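Local coordinates for protein valine-pyruvate aminotransferase (Salmonella typhimurium, PDB 3G7Q) that catalyses the transfer of an amino group between L-valine and pyruvate, giving 3-methyl-2-oxobutanoate and L-alanine, with pyridoxal 5'-phosphate as cofactor, at residues A[132-137]-A[168-173]; A[194-199]-A[232-237]; A[365-370]-A[388-393]. All coordinates share one frame; numbering follows the deposited sequence.

Contact 1 (A[132-137]-A[168-173])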
loop_
_atom_site.group_PDB
_atom_site.type_symbol
_atom_site.label_atom_id
_atom_site.label_comp_id
_atom_site.label_asym_id
_atom_site.label_seq_id
_atom_site.Cartn_x
_atom_site.Cartn_y
_atom_site.Cartn_z
ATOM N N PHE A 132 4.182 -9.674 22.501
ATOM C CA PHE A 132 2.814 -10.141 22.409
ATOM C C PHE A 132 2.536 -10.775 23.771
ATOM O O PHE A 132 2.926 -11.911 24.028
ATOM C CB PHE A 132 2.610 -11.145 21.277
ATOM C CG PHE A 132 2.912 -10.592 19.929
ATOM C CD1 PHE A 132 2.081 -9.652 19.347
ATOM C CD2 PHE A 132 4.041 -11.003 19.230
ATOM C CE1 PHE A 132 2.355 -9.131 18.115
ATOM C CE2 PHE A 132 4.324 -10.475 17.980
ATOM C CZ PHE A 132 3.481 -9.534 17.423
ATOM N N PRO A 133 1.883 -10.031 24.681
ATOM C CA PRO A 133 1.673 -10.611 26.016
ATOM C C PRO A 133 0.622 -11.707 26.073
ATOM O O PRO A 133 0.524 -12.414 27.079
ATOM C CB PRO A 133 1.242 -9.401 26.867
ATOM C CG PRO A 133 0.700 -8.433 25.915
ATOM C CD PRO A 133 1.338 -8.665 24.574
ATOM N N LEU A 134 -0.142 -11.857 25.003
ATOM C CA LEU A 134 -1.147 -12.898 24.948
ATOM C C LEU A 134 -1.093 -13.579 23.561
ATOM O O LEU A 134 -1.919 -13.336 22.707
ATOM C CB LEU A 134 -2.533 -12.344 25.299
ATOM C CG LEU A 134 -3.755 -13.269 25.589
ATOM C CD1 LEU A 134 -3.440 -14.381 26.491
ATOM C CD2 LEU A 134 -4.870 -12.458 26.184
ATOM N N ALA A 135 -0.138 -14.469 23.401
ATOM C CA ALA A 135 -0.097 -15.304 22.199
ATOM C C ALA A 135 -1.207 -16.351 22.333
ATOM O O ALA A 135 -1.539 -16.730 23.446
ATOM C CB ALA A 135 1.254 -15.959 22.072
ATOM N N PRO A 136 -1.764 -16.858 21.215
ATOM C CA PRO A 136 -1.429 -16.592 19.823
ATOM C C PRO A 136 -2.036 -15.310 19.242
ATOM O O PRO A 136 -3.128 -14.881 19.636
ATOM C CB PRO A 136 -2.000 -17.814 19.093
ATOM C CG PRO A 136 -3.159 -18.185 19.906
ATOM C CD PRO A 136 -2.850 -17.844 21.326
ATOM N N GLU A 137 -1.300 -14.727 18.308
ATOM C CA GLU A 137 -1.672 -13.518 17.596
ATOM C C GLU A 137 -1.443 -13.765 16.119
ATOM O O GLU A 137 -0.605 -14.584 15.745
ATOM C CB GLU A 137 -0.802 -12.342 18.048
ATOM C CG GLU A 137 -1.209 -11.707 19.363
ATOM C CD GLU A 137 -2.497 -10.880 19.262
ATOM O OE1 GLU A 137 -3.031 -10.721 18.148
ATOM O OE2 GLU A 137 -2.977 -10.405 20.307
ATOM N N TYR A 168 -7.770 -18.197 26.649
ATOM C CA TYR A 168 -6.408 -17.834 26.988
ATOM C C TYR A 168 -6.430 -16.583 27.846
ATOM O O TYR A 168 -7.266 -15.688 27.650
ATOM C CB TYR A 168 -5.589 -17.554 25.755
ATOM C CG TYR A 168 -5.308 -18.750 24.858
ATOM C CD1 TYR A 168 -4.638 -19.868 25.341
ATOM C CD2 TYR A 168 -5.636 -18.717 23.534
ATOM C CE1 TYR A 168 -4.337 -20.965 24.509
ATOM C CE2 TYR A 168 -5.348 -19.779 22.688
ATOM C CZ TYR A 168 -4.698 -20.910 23.190
ATOM O OH TYR A 168 -4.428 -21.968 22.363
ATOM N N HIS A 169 -5.483 -16.521 28.771
ATOM C CA HIS A 169 -5.286 -15.372 29.667
ATOM C C HIS A 169 -3.824 -14.955 29.727
ATOM O O HIS A 169 -2.937 -15.789 29.612
ATOM C CB HIS A 169 -5.746 -15.716 31.075
ATOM C CG HIS A 169 -7.231 -15.823 31.198
ATOM N ND1 HIS A 169 -8.045 -14.711 31.300
ATOM C CD2 HIS A 169 -8.053 -16.896 31.207
ATOM C CE1 HIS A 169 -9.303 -15.105 31.394
ATOM N NE2 HIS A 169 -9.338 -16.425 31.340
ATOM N N VAL A 170 -3.598 -13.673 29.974
ATOM C CA VAL A 170 -2.245 -13.145 30.171
ATOM C C VAL A 170 -1.691 -13.719 31.463
ATOM O O VAL A 170 -2.338 -13.647 32.514
ATOM C CB VAL A 170 -2.226 -11.609 30.272
ATOM C CG1 VAL A 170 -0.785 -11.098 30.548
ATOM C CG2 VAL A 170 -2.826 -10.921 29.020
ATOM N N ASP A 171 -0.495 -14.298 31.413
ATOM C CA ASP A 171 0.188 -14.801 32.612
ATOM C C ASP A 171 1.080 -13.676 33.140
ATOM O O ASP A 171 2.254 -13.567 32.775
ATOM C CB ASP A 171 0.982 -16.059 32.264
ATOM C CG ASP A 171 1.798 -16.586 33.411
ATOM O OD1 ASP A 171 1.695 -16.055 34.535
ATOM O OD2 ASP A 171 2.573 -17.549 33.170
ATOM N N PHE A 172 0.521 -12.827 34.001
ATOM C CA PHE A 172 1.268 -11.667 34.477
ATOM C C PHE A 172 2.465 -12.033 35.358
ATOM O O PHE A 172 3.456 -11.307 35.363
ATOM C CB PHE A 172 0.350 -10.669 35.196
ATOM C CG PHE A 172 -0.537 -9.904 34.262
ATOM C CD1 PHE A 172 -0.037 -8.819 33.560
ATOM C CD2 PHE A 172 -1.862 -10.272 34.078
ATOM C CE1 PHE A 172 -0.840 -8.110 32.686
ATOM C CE2 PHE A 172 -2.662 -9.568 33.202
ATOM C CZ PHE A 172 -2.146 -8.481 32.511
ATOM N N GLU A 173 2.382 -13.166 36.045
ATOM C CA GLU A 173 3.447 -13.613 36.946
ATOM C C GLU A 173 4.755 -13.843 36.206
ATOM O O GLU A 173 5.822 -13.602 36.764
ATOM C CB GLU A 173 3.059 -14.897 37.696
ATOM C CG GLU A 173 2.044 -14.709 38.823
ATOM C CD GLU A 173 0.669 -14.228 38.346
ATOM O OE1 GLU A 173 0.239 -14.583 37.200
ATOM O OE2 GLU A 173 0.021 -13.487 39.130
HETATM O O HOH W 1 0.947 -14.419 28.974
#
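Apolar side chains carry most of this buried meeting of a loop, 132-137, with segment 168-173, in which a strand ends at His169. Leu134 does the main work: its CG stands anti to the backbone N (chi1 -168°), which sends the two methyls across to segment 168-173 as a fork. CD1 presses on the backbone, 3.3 Å from His169 C, and also touches Tyr168 CB at 3.9 Å. The other prong, CD2, meets Val170 CG2 at 3.8 Å, the two side chains crossing obliquely. CG1 of Val170 touches Pro133 O and also sits over the centre of the Phe172 ring, 3.4 Å above its plane, a CH-pi contact. Pro136, which follows a cis peptide bond, brings its CD to within 3.4 Å of Tyr168 CE2, the two side chains crossing at about a right angle.

Polar contact across the segments is indirect. One water donates to Pro133 O at 2.8 Å and accepts from Asp171 N at the same distance, joining two backbone groups that make no direct hydrogen bond here. The polar ends are bonded outside the two segments: Tyr168 OH is hydrogen-bonded to His383 and Trp343, and His169 has a carboxylate at each nitrogen, Glu159 and Glu201, consistent with a positively charged imidazole.

The loop links strand 129-132 of the large mixed sheet to helix 138-142, while Tyr168 and His169 end strand 165-169 of the second sheet, so the contact joins the two sheets of this aminotransferase of class I and II. Pro133 lies on Ile184 and Val186 of strand 181-187, and helix 199-211 closes one side, with Leu205 touching both Pro133 and Phe172.

Contact 2 (A[194-199]-A[232-237]); sequences GNVITD and SEARPL
Asp199, in the first turn of helix 199-211, is the polar hub between two loops. Its CG lies anti to the carbonyl carbon (chi1 -63°), which directs the carboxylate at segment 232-237. OD1 uses its syn lone pair to accept Arg235 N at 2.9 Å, with an N-H...O angle of 159°, and is gripped a second time by a salt bridge to Arg188.

OD2 has a more crowded setting. It meets Glu233 OE2 tip to tip at 2.5 Å, the carboxylate planes perpendicular; one of two acids this close probably holds a proton, which would probably raise the pKa of whichever keeps it. Glu233 reaches this point because its chain bends at chi2 (-86°). Arg235 probably offsets part of the charge: OD2 lies over one face of the guanidinium, 3.5 Å from NH1, a salt bridge of charges alone, since no N-H points at it. Two waters complete the network. One accepts from Asp199 N at 2.8 Å and donates to Glu233 OE1; the other, in the plane at the guanidinium edge, accepts from Arg235 NH2 at 3.0 Å and donates weakly to Asp199 OD2. Thr198, at the N-cap, caps a backbone N of the helix, and its own N is hydrogen-bonded to Glu201 OE1, a pairing consistent with a capping box.

Val196 points its side chain at segment 232-237, CG1 against Ala234 CB at 3.8 Å and CG2 against Ser232 OG at 3.4 Å.

Segment 194-199 lies in the loop between strand 181-187 and helix 199-211; segment 232-237 follows strand 216-219 and precedes strand 242-247. The contact thus ties the start of that helix to a surface loop between two strands of the large sheet, with Arg188 bonded to both segments.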
loop_
_atom_site.group_PDB
_atom_site.type_symbol
_atom_site.label_atom_id
_atom_site.label_comp_id
_atom_site.label_asym_id
_atom_site.label_seq_id
_atom_site.Cartn_x
_atom_site.Cartn_y
_atom_site.Cartn_z
ATOM N N GLY A 194 -10.430 -15.667 18.374
ATOM C CA GLY A 194 -11.674 -15.019 18.714
ATOM C C GLY A 194 -11.637 -14.523 20.168
ATOM O O GLY A 194 -12.684 -14.126 20.728
ATOM N N ASN A 195 -10.473 -14.557 20.812
ATOM C CA ASN A 195 -10.386 -14.109 22.182
ATOM C C ASN A 195 -10.617 -12.608 22.325
ATOM O O ASN A 195 -10.205 -11.830 21.466
ATOM C CB ASN A 195 -9.012 -14.400 22.751
ATOM C CG ASN A 195 -8.943 -14.156 24.257
ATOM O OD1 ASN A 195 -9.821 -14.606 25.007
ATOM N ND2 ASN A 195 -7.906 -13.425 24.700
ATOM N N VAL A 196 -11.229 -12.234 23.438
ATOM C CA VAL A 196 -11.375 -10.833 23.803
ATOM C C VAL A 196 -10.678 -10.642 25.150
ATOM O O VAL A 196 -11.178 -11.066 26.204
ATOM C CB VAL A 196 -12.848 -10.376 23.811
ATOM C CG1 VAL A 196 -12.992 -9.004 24.498
ATOM C CG2 VAL A 196 -13.369 -10.329 22.378
ATOM N N ILE A 197 -9.481 -10.089 25.107
ATOM C CA ILE A 197 -8.746 -9.813 26.323
ATOM C C ILE A 197 -9.657 -9.039 27.308
ATOM O O ILE A 197 -10.376 -8.127 26.899
ATOM C CB ILE A 197 -7.436 -9.069 25.958
ATOM C CG1 ILE A 197 -6.590 -8.827 27.197
ATOM C CG2 ILE A 197 -7.743 -7.762 25.162
ATOM C CD1 ILE A 197 -5.271 -8.147 26.883
ATOM N N THR A 198 -9.641 -9.414 28.585
ATOM C CA THR A 198 -10.570 -8.849 29.574
ATOM C C THR A 198 -10.248 -7.392 29.889
ATOM O O THR A 198 -9.115 -6.923 29.684
ATOM C CB THR A 198 -10.622 -9.651 30.877
ATOM O OG1 THR A 198 -9.421 -9.442 31.649
ATOM C CG2 THR A 198 -10.876 -11.164 30.603
ATOM N N ASP A 199 -11.251 -6.649 30.360
ATOM C CA ASP A 199 -10.997 -5.275 30.767
ATOM C C ASP A 199 -9.838 -5.193 31.773
ATOM O O ASP A 199 -8.974 -4.335 31.632
ATOM C CB ASP A 199 -12.232 -4.619 31.392
ATOM C CG ASP A 199 -13.386 -4.506 30.431
ATOM O OD1 ASP A 199 -13.150 -4.409 29.217
ATOM O OD2 ASP A 199 -14.519 -4.520 30.913
ATOM N N SER A 232 -18.841 -10.432 23.015
ATOM C CA SER A 232 -18.631 -10.415 24.431
ATOM C C SER A 232 -18.536 -8.986 24.876
ATOM O O SER A 232 -18.440 -8.080 24.043
ATOM C CB SER A 232 -17.312 -11.100 24.756
ATOM O OG SER A 232 -16.286 -10.355 24.098
ATOM N N GLU A 233 -18.543 -8.800 26.183
ATOM C CA GLU A 233 -18.347 -7.482 26.769
ATOM C C GLU A 233 -16.893 -7.052 26.542
ATOM O O GLU A 233 -15.988 -7.886 26.550
ATOM C CB GLU A 233 -18.665 -7.532 28.250
ATOM C CG GLU A 233 -18.456 -6.234 29.016
ATOM C CD GLU A 233 -17.036 -5.996 29.519
ATOM O OE1 GLU A 233 -16.268 -6.968 29.722
ATOM O OE2 GLU A 233 -16.714 -4.810 29.728
ATOM N N ALA A 234 -16.688 -5.768 26.309
ATOM C CA ALA A 234 -15.373 -5.209 26.161
ATOM C C ALA A 234 -15.465 -3.694 26.257
ATOM O O ALA A 234 -16.018 -3.042 25.372
ATOM C CB ALA A 234 -14.762 -5.643 24.815
ATOM N N ARG A 235 -14.943 -3.119 27.327
ATOM C CA ARG A 235 -14.985 -1.662 27.432
ATOM C C ARG A 235 -13.953 -1.073 26.495
ATOM O O ARG A 235 -12.784 -1.436 26.556
ATOM C CB ARG A 235 -14.696 -1.201 28.854
ATOM C CG ARG A 235 -14.593 0.316 28.980
ATOM C CD ARG A 235 -14.287 0.766 30.412
ATOM N NE ARG A 235 -15.206 0.092 31.289
ATOM C CZ ARG A 235 -14.936 -0.945 32.079
ATOM N NH1 ARG A 235 -13.696 -1.412 32.235
ATOM N NH2 ARG A 235 -15.924 -1.477 32.776
ATOM N N PRO A 236 -14.369 -0.158 25.605
ATOM C CA PRO A 236 -13.357 0.446 24.740
ATOM C C PRO A 236 -12.340 1.252 25.545
ATOM O O PRO A 236 -12.668 1.758 26.639
ATOM C CB PRO A 236 -14.185 1.340 23.810
ATOM C CG PRO A 236 -15.585 0.758 23.875
ATOM C CD PRO A 236 -15.723 0.324 25.281
ATOM N N LEU A 237 -11.125 1.352 25.018
ATOM C CA LEU A 237 -10.032 2.040 25.681
ATOM C C LEU A 237 -9.201 2.859 24.722
ATOM O O LEU A 237 -8.741 2.348 23.703
ATOM C CB LEU A 237 -9.080 1.031 26.336
ATOM C CG LEU A 237 -7.854 1.565 27.118
ATOM C CD1 LEU A 237 -8.263 2.382 28.329
ATOM C CD2 LEU A 237 -6.906 0.427 27.554
HETATM O O HOH W 2 -13.823 -7.830 30.572
HETATM O O HOH W 3 -14.440 -3.626 34.280
#

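Contact 3 (A[365-370]-A[388-393])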
loop_
_atom_site.group_PDB
_atom_site.type_symbol
_atom_site.label_atom_id
_atom_site.label_comp_id
_atom_site.label_asym_id
_atom_site.label_seq_id
_atom_site.Cartn_x
_atom_site.Cartn_y
_atom_site.Cartn_z
ATOM N N VAL A 365 -9.378 -30.515 2.204
ATOM C CA VAL A 365 -9.761 -29.621 3.292
ATOM C C VAL A 365 -8.532 -28.842 3.760
ATOM O O VAL A 365 -7.487 -29.428 4.066
ATOM C CB VAL A 365 -10.363 -30.407 4.486
ATOM C CG1 VAL A 365 -10.705 -29.483 5.644
ATOM C CG2 VAL A 365 -11.599 -31.202 4.058
ATOM N N LEU A 366 -8.646 -27.517 3.762
ATOM C CA LEU A 366 -7.586 -26.658 4.215
ATOM C C LEU A 366 -7.974 -25.852 5.461
ATOM O O LEU A 366 -8.993 -25.160 5.458
ATOM C CB LEU A 366 -7.193 -25.705 3.097
ATOM C CG LEU A 366 -6.521 -26.334 1.876
ATOM C CD1 LEU A 366 -6.337 -25.225 0.878
ATOM C CD2 LEU A 366 -5.176 -27.038 2.214
HETATM N N MSE A 367 -7.134 -25.967 6.508
HETATM C CA MSE A 367 -7.220 -25.205 7.758
HETATM C C MSE A 367 -5.783 -24.776 8.062
HETATM O O MSE A 367 -4.854 -25.256 7.408
HETATM C CB MSE A 367 -7.802 -26.053 8.894
HETATM C CG MSE A 367 -9.183 -26.503 8.590
HETATM SE SE MSE A 367 -9.872 -27.543 10.124
HETATM C CE MSE A 367 -11.749 -27.688 9.589
ATOM N N VAL A 368 -5.592 -23.859 9.010
ATOM C CA VAL A 368 -4.236 -23.367 9.310
ATOM C C VAL A 368 -3.639 -24.036 10.539
ATOM O O VAL A 368 -4.240 -24.039 11.600
ATOM C CB VAL A 368 -4.183 -21.832 9.515
ATOM C CG1 VAL A 368 -2.723 -21.371 9.526
ATOM C CG2 VAL A 368 -4.978 -21.107 8.413
ATOM N N PRO A 369 -2.464 -24.649 10.397
ATOM C CA PRO A 369 -1.837 -25.189 11.596
ATOM C C PRO A 369 -1.547 -24.093 12.618
ATOM O O PRO A 369 -1.070 -23.014 12.269
ATOM C CB PRO A 369 -0.524 -25.798 11.065
ATOM C CG PRO A 369 -0.773 -26.016 9.659
ATOM C CD PRO A 369 -1.680 -24.945 9.188
ATOM N N GLY A 370 -1.840 -24.379 13.877
ATOM C CA GLY A 370 -1.709 -23.395 14.945
ATOM C C GLY A 370 -0.319 -22.916 15.295
ATOM O O GLY A 370 -0.142 -21.796 15.761
HETATM N N MSE A 388 -5.522 -25.691 15.503
HETATM C CA MSE A 388 -5.709 -25.241 14.138
HETATM C C MSE A 388 -6.701 -24.106 14.102
HETATM O O MSE A 388 -7.593 -24.023 14.940
HETATM C CB MSE A 388 -6.241 -26.352 13.231
HETATM C CG MSE A 388 -5.307 -27.551 13.126
HETATM SE SE MSE A 388 -5.708 -28.660 11.560
HETATM C CE MSE A 388 -4.772 -27.381 10.588
ATOM N N ARG A 389 -6.557 -23.230 13.114
ATOM C CA ARG A 389 -7.534 -22.170 12.910
ATOM C C ARG A 389 -8.410 -22.483 11.697
ATOM O O ARG A 389 -7.904 -22.895 10.644
ATOM C CB ARG A 389 -6.842 -20.847 12.627
ATOM C CG ARG A 389 -7.781 -19.641 12.625
ATOM C CD ARG A 389 -7.100 -18.386 12.015
ATOM N NE ARG A 389 -7.053 -18.413 10.546
ATOM C CZ ARG A 389 -6.429 -17.499 9.792
ATOM N NH1 ARG A 389 -5.791 -16.477 10.353
ATOM N NH2 ARG A 389 -6.429 -17.611 8.468
HETATM N N MSE A 390 -9.705 -22.245 11.832
HETATM C CA MSE A 390 -10.638 -22.303 10.713
HETATM C C MSE A 390 -11.452 -21.011 10.657
HETATM O O MSE A 390 -11.592 -20.300 11.666
HETATM C CB MSE A 390 -11.582 -23.497 10.816
HETATM C CG MSE A 390 -12.434 -23.535 12.047
HETATM SE SE MSE A 390 -13.854 -24.920 11.793
HETATM C CE MSE A 390 -15.065 -23.939 10.709
ATOM N N ASN A 391 -12.007 -20.735 9.478
ATOM C CA ASN A 391 -12.874 -19.579 9.221
ATOM C C ASN A 391 -14.295 -20.126 9.208
ATOM O O ASN A 391 -14.557 -21.089 8.484
ATOM C CB ASN A 391 -12.482 -18.939 7.890
ATOM C CG ASN A 391 -13.276 -17.691 7.577
ATOM O OD1 ASN A 391 -14.489 -17.655 7.774
ATOM N ND2 ASN A 391 -12.588 -16.663 7.034
ATOM N N TYR A 392 -15.191 -19.580 10.036
ATOM C CA TYR A 392 -16.587 -20.118 10.127
ATOM C C TYR A 392 -17.597 -19.467 9.171
ATOM O O TYR A 392 -18.796 -19.780 9.230
ATOM C CB TYR A 392 -17.107 -20.045 11.574
ATOM C CG TYR A 392 -17.304 -18.659 12.158
ATOM C CD1 TYR A 392 -18.446 -17.914 11.860
ATOM C CD2 TYR A 392 -16.378 -18.118 13.032
ATOM C CE1 TYR A 392 -18.633 -16.649 12.371
ATOM C CE2 TYR A 392 -16.582 -16.872 13.595
ATOM C CZ TYR A 392 -17.696 -16.133 13.242
ATOM O OH TYR A 392 -17.884 -14.874 13.773
ATOM N N VAL A 393 -17.122 -18.602 8.301
ATOM C CA VAL A 393 -17.960 -17.880 7.330
ATOM C C VAL A 393 -18.477 -18.662 6.114
ATOM O O VAL A 393 -19.584 -18.377 5.652
ATOM C CB VAL A 393 -17.184 -16.647 6.768
ATOM C CG1 VAL A 393 -17.817 -16.127 5.494
ATOM C CG2 VAL A 393 -17.064 -15.594 7.815
#
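The guanidinium of Arg389 has Val368 CG2 obliquely alongside, 3.8 Å from NH2, while its N-H groups go elsewhere: NH1 to Asn191 OD1 and NH2 to Gly37 O. An arginine so paired with asparagine matches the one that binds the substrate carboxylate in aminotransferases of this family, and Arg389 probably does likewise. Its chain bends at chi3 (78°) and touches Phe341 and Trp343. The Asn391 amide is held at both ends, OD1 accepting Val393 N at 2.8 Å in an Asx turn and ND2 donating to Gly38 O and Asn40 O.

Val368 and Arg389 form an antiparallel hydrogen-bonded pair, with Val368 N to Arg389 O at 3.0 Å, nearly straight at 176°, and Arg389 N to Val368 O at 2.9 Å; both donors lie in the carbonyl planes. Val368 O also receives a CA-H contact from Met388. The side chains of Val368 and Arg389 share one face.

On the face of Pro369 and Met388, Met388 folds its CE back to 3.5 Å from Val368 C and 3.7 Å from Met367 CB. Met367 CE lies 4.1 Å from Met390 SE, side by side. All three are selenomethionines.

Strand 368-369 is the edge of the second sheet in this chain, beside 387-391. Just before it, strand 365-366 pairs with 34-35, so the chain changes sheets at Met367; helix 353-362 covers Leu366 and Pro369.

Overall arrangement
Contacts 1 and 2 adjoin, their centres 14 Å apart: Leu134 CD2 packs on Asn195 ND2 at 3.5 Å and on Ile197 CG1 at 4.1 Å, and Ile197 CD1 reaches Val170 CG2. Helix 199-211 serves both, since Glu201 bonds to His169 and Val170 as well as Thr198. Contact 3 lies farther off, about 21 Å from contact 1 and 23 Å from contact 2 between centres; its nearest atoms are about 6 Å and 7 Å away, without touch, but it shares the second sheet with contact 1. Asn191 and Pro192, just before segment 194-199, meet Arg389, so contact 3 probably borders the active site.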